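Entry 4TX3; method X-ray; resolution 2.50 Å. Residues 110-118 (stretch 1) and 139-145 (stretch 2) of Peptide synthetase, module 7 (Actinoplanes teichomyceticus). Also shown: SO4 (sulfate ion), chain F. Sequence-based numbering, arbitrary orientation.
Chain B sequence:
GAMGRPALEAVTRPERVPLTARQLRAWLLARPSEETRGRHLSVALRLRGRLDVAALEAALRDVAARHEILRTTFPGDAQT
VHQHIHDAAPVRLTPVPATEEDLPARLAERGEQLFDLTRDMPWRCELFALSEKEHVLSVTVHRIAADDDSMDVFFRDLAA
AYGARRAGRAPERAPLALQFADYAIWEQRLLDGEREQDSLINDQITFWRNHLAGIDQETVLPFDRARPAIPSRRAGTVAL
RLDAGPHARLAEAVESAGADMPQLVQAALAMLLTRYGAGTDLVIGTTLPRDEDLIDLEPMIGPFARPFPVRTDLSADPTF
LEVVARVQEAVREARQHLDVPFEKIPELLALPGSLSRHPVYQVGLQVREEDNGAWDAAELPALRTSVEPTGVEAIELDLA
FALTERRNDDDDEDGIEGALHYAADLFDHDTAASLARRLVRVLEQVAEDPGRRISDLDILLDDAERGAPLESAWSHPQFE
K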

# COMPACT_ATOMS: atom_id res chain seq x y z
N ARG B 110 7.45 14.12 -26.75
CA ARG B 110 6.08 14.15 -26.23
C ARG B 110 6.05 14.63 -24.77
O ARG B 110 5.18 15.42 -24.38
N GLY B 111 7.02 14.19 -23.97
CA GLY B 111 7.11 14.60 -22.58
C GLY B 111 7.64 16.02 -22.40
O GLY B 111 7.46 16.62 -21.34
N GLU B 112 8.30 16.56 -23.43
CA GLU B 112 8.85 17.91 -23.35
C GLU B 112 7.85 18.99 -23.76
O GLU B 112 8.01 20.15 -23.41
N GLN B 113 6.83 18.60 -24.51
CA GLN B 113 5.89 19.54 -25.08
C GLN B 113 5.19 20.43 -24.03
O GLN B 113 4.65 19.94 -23.04
N LEU B 114 5.22 21.73 -24.24
CA LEU B 114 4.74 22.66 -23.23
C LEU B 114 3.21 22.70 -23.17
O LEU B 114 2.54 22.51 -24.19
N PHE B 115 2.66 22.90 -21.97
CA PHE B 115 1.21 23.10 -21.79
C PHE B 115 0.87 24.59 -21.77
O PHE B 115 1.64 25.39 -21.22
N ASP B 116 -0.26 24.96 -22.35
CA ASP B 116 -0.88 26.26 -22.01
C ASP B 116 -2.06 25.99 -21.07
O ASP B 116 -3.18 25.71 -21.51
N LEU B 117 -1.78 26.08 -19.77
CA LEU B 117 -2.76 25.73 -18.73
C LEU B 117 -4.04 26.59 -18.74
O LEU B 117 -4.99 26.27 -18.02
N THR B 118 -4.07 27.65 -19.53
CA THR B 118 -5.32 28.43 -19.64
C THR B 118 -6.32 27.76 -20.59
O THR B 118 -7.51 28.00 -20.49
N VAL B 139 2.55 8.70 -20.73
CA VAL B 139 1.72 9.67 -20.01
C VAL B 139 2.53 10.80 -19.39
O VAL B 139 3.52 10.56 -18.69
N THR B 140 2.11 12.03 -19.65
CA THR B 140 2.77 13.21 -19.10
C THR B 140 1.75 14.05 -18.33
O THR B 140 0.70 14.39 -18.86
N VAL B 141 2.06 14.39 -17.08
CA VAL B 141 1.18 15.25 -16.30
C VAL B 141 1.92 16.52 -15.85
O VAL B 141 3.05 16.45 -15.36
N HIS B 142 1.29 17.67 -16.02
CA HIS B 142 1.86 18.90 -15.50
C HIS B 142 1.79 18.95 -13.96
O HIS B 142 0.80 18.52 -13.35
N ARG B 143 2.85 19.48 -13.34
CA ARG B 143 2.95 19.54 -11.88
C ARG B 143 1.88 20.38 -11.18
O ARG B 143 1.74 20.29 -9.95
N ILE B 144 1.12 21.16 -11.94
CA ILE B 144 -0.03 21.86 -11.37
C ILE B 144 -1.13 20.86 -10.99
O ILE B 144 -2.05 21.18 -10.22
N ALA B 145 -1.02 19.63 -11.50
CA ALA B 145 -2.09 18.66 -11.36
C ALA B 145 -1.69 17.41 -10.60
O ALA B 145 -2.55 16.65 -10.16

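Strand 139-142 presents alternate side chains to stretch 1, and the CA-to-CB directions establish the pattern. Val139 (chi1 173°, t) points away, makes no contact with stretch 1, and none of its surface is covered by it.

Thr140 is the first residue to point toward stretch 1. Its chi1 of -60° (m) brings OG1 to the end of helix 110-112, where Thr140 OG1 lies 3.4 Å from Gly111 CA. The close approach agrees with the backbone register, in which Gly111 CA and Thr140 CA are 5.7 Å apart, the shortest of the three register pairs. Gly111 has no side chain; an ideal CB there would lie 3.7 Å from Thr140 OG1. This is contact rather than hydrogen bonding: no hydrogen bond crosses between the stretches, and OG1 is satisfied elsewhere in the structure. The methyl of Thr140 meets the next inward residue, with Thr140 CG2 4.2 Å from Phe115 CE1.

Val141 (chi1 -176°, t) again points away, as strand alternation predicts.

His142 points toward stretch 1 and joins several contacts. Its chi1 of -165° (t) and chi2 of -78° set the imidazole with one face under Leu117 CD1 and its edge near Phe115 CD1 and SO4 O1. Phe115, pointing toward the strand with chi1 -65° (m) and chi2 88°, places CD1 3.8 Å from His142 CD2, near the plane of the imidazole at its edge, while His142 CB lies over one face of the phenyl ring. The two ring planes are at 90° with centroids 5.8 Å apart, an oblique arrangement. Leu117 (chi1 -57°, m; chi2 163°, t) covers one imidazole face: its CD1 lies 3.8 Å from the ring centroid and 17° off the ring normal, a CH-pi contact, with Leu117 CD1 to His142 CE1 at 3.6 Å.

Both ring nitrogens have polar partners. Ile144 N donates to His142 ND1 at 3.0 Å with an N-H...acceptor angle of 163°, so ND1 acts as acceptor and NE2 can donate. His142 NE2 does so to the sulfate, bonding SO4 O1 at 2.9 Å (160°) and, weakly, SO4 O4 at 3.3 Å (135°). The ion probably comes from the crystallisation liquor.

After the strand, Arg143 is out of reach. Ile144 (chi1 -158°, t; chi2 178°, t) points back toward stretch 1, and its CG2 meets Leu117 CD2 at 4.0 Å, an apolar contact. Ala145 N bonds His142 O at 2.8 Å, bracing the turn, but its side chain takes no part in the packing.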

# COMPACT_ATOMS: atom_id res chain seq x y z
CB ARG B 110 5.46 12.75 -26.40
CG ARG B 110 4.04 12.55 -25.88
CD ARG B 110 3.03 13.55 -26.45
NE ARG B 110 3.14 13.75 -27.90
CZ ARG B 110 2.27 14.47 -28.62
NH1 ARG B 110 1.23 15.05 -28.03
NH2 ARG B 110 2.44 14.60 -29.93
CB GLU B 112 10.10 18.04 -24.22
CG GLU B 112 11.35 17.45 -23.61
CD GLU B 112 11.72 18.12 -22.29
OE1 GLU B 112 12.30 19.23 -22.32
OE2 GLU B 112 11.42 17.53 -21.22
CB GLN B 113 4.87 18.76 -25.90
CG GLN B 113 3.89 19.63 -26.66
CD GLN B 113 2.86 18.80 -27.39
OE1 GLN B 113 3.14 17.67 -27.82
NE2 GLN B 113 1.67 19.34 -27.52
CB LEU B 114 5.30 24.06 -23.48
CG LEU B 114 6.83 24.14 -23.40
CD1 LEU B 114 7.33 25.56 -23.53
CD2 LEU B 114 7.35 23.50 -22.11
CB PHE B 115 0.72 22.46 -20.47
CG PHE B 115 0.84 20.96 -20.43
CD1 PHE B 115 2.02 20.35 -19.99
CD2 PHE B 115 -0.22 20.14 -20.81
CE1 PHE B 115 2.14 18.97 -19.94
CE2 PHE B 115 -0.11 18.75 -20.77
CZ PHE B 115 1.06 18.16 -20.33
CB ASP B 116 -1.32 27.02 -23.26
CG ASP B 116 -2.19 28.25 -22.95
OD1 ASP B 116 -2.27 28.70 -21.78
OD2 ASP B 116 -2.80 28.77 -23.90
CB LEU B 117 -2.08 25.82 -17.36
CG LEU B 117 -0.86 24.90 -17.34
CD1 LEU B 117 0.11 25.22 -16.20
CD2 LEU B 117 -1.35 23.46 -17.26
CB THR B 118 -5.06 29.89 -20.10
OG1 THR B 118 -4.35 29.89 -21.35
CG2 THR B 118 -4.21 30.60 -19.09
CB VAL B 139 0.90 8.98 -18.90
CG1 VAL B 139 0.17 10.02 -18.03
CG2 VAL B 139 -0.09 8.02 -19.52
CB THR B 140 3.41 14.08 -20.19
OG1 THR B 140 4.40 13.33 -20.90
CG2 THR B 140 4.07 15.29 -19.59
CB VAL B 141 0.61 14.53 -15.07
CG1 VAL B 141 -0.35 15.43 -14.36
CG2 VAL B 141 -0.07 13.21 -15.46
CB HIS B 142 1.15 20.12 -16.08
CG HIS B 142 1.90 21.39 -15.88
ND1 HIS B 142 1.92 22.06 -14.67
CD2 HIS B 142 2.71 22.09 -16.71
CE1 HIS B 142 2.69 23.12 -14.78
NE2 HIS B 142 3.18 23.17 -16.00
CB ARG B 143 4.32 20.04 -11.47
CG ARG B 143 5.37 18.98 -11.63
CD ARG B 143 6.55 19.25 -10.75
NE ARG B 143 6.68 18.24 -9.71
CZ ARG B 143 7.36 17.11 -9.87
NH1 ARG B 143 7.96 16.86 -11.04
NH2 ARG B 143 7.44 16.23 -8.88
CB ILE B 144 -0.60 22.93 -12.34
CG1 ILE B 144 -1.40 24.00 -11.57
CG2 ILE B 144 -1.43 22.29 -13.47
CD1 ILE B 144 -1.95 25.12 -12.46
CB ALA B 145 -2.63 18.28 -12.73
S SO4 F . 5.85 25.33 -17.21
O1 SO4 F . 4.45 25.62 -16.91
O2 SO4 F . 5.98 25.05 -18.64
O3 SO4 F . 6.68 26.50 -16.89
O4 SO4 F . 6.29 24.18 -16.41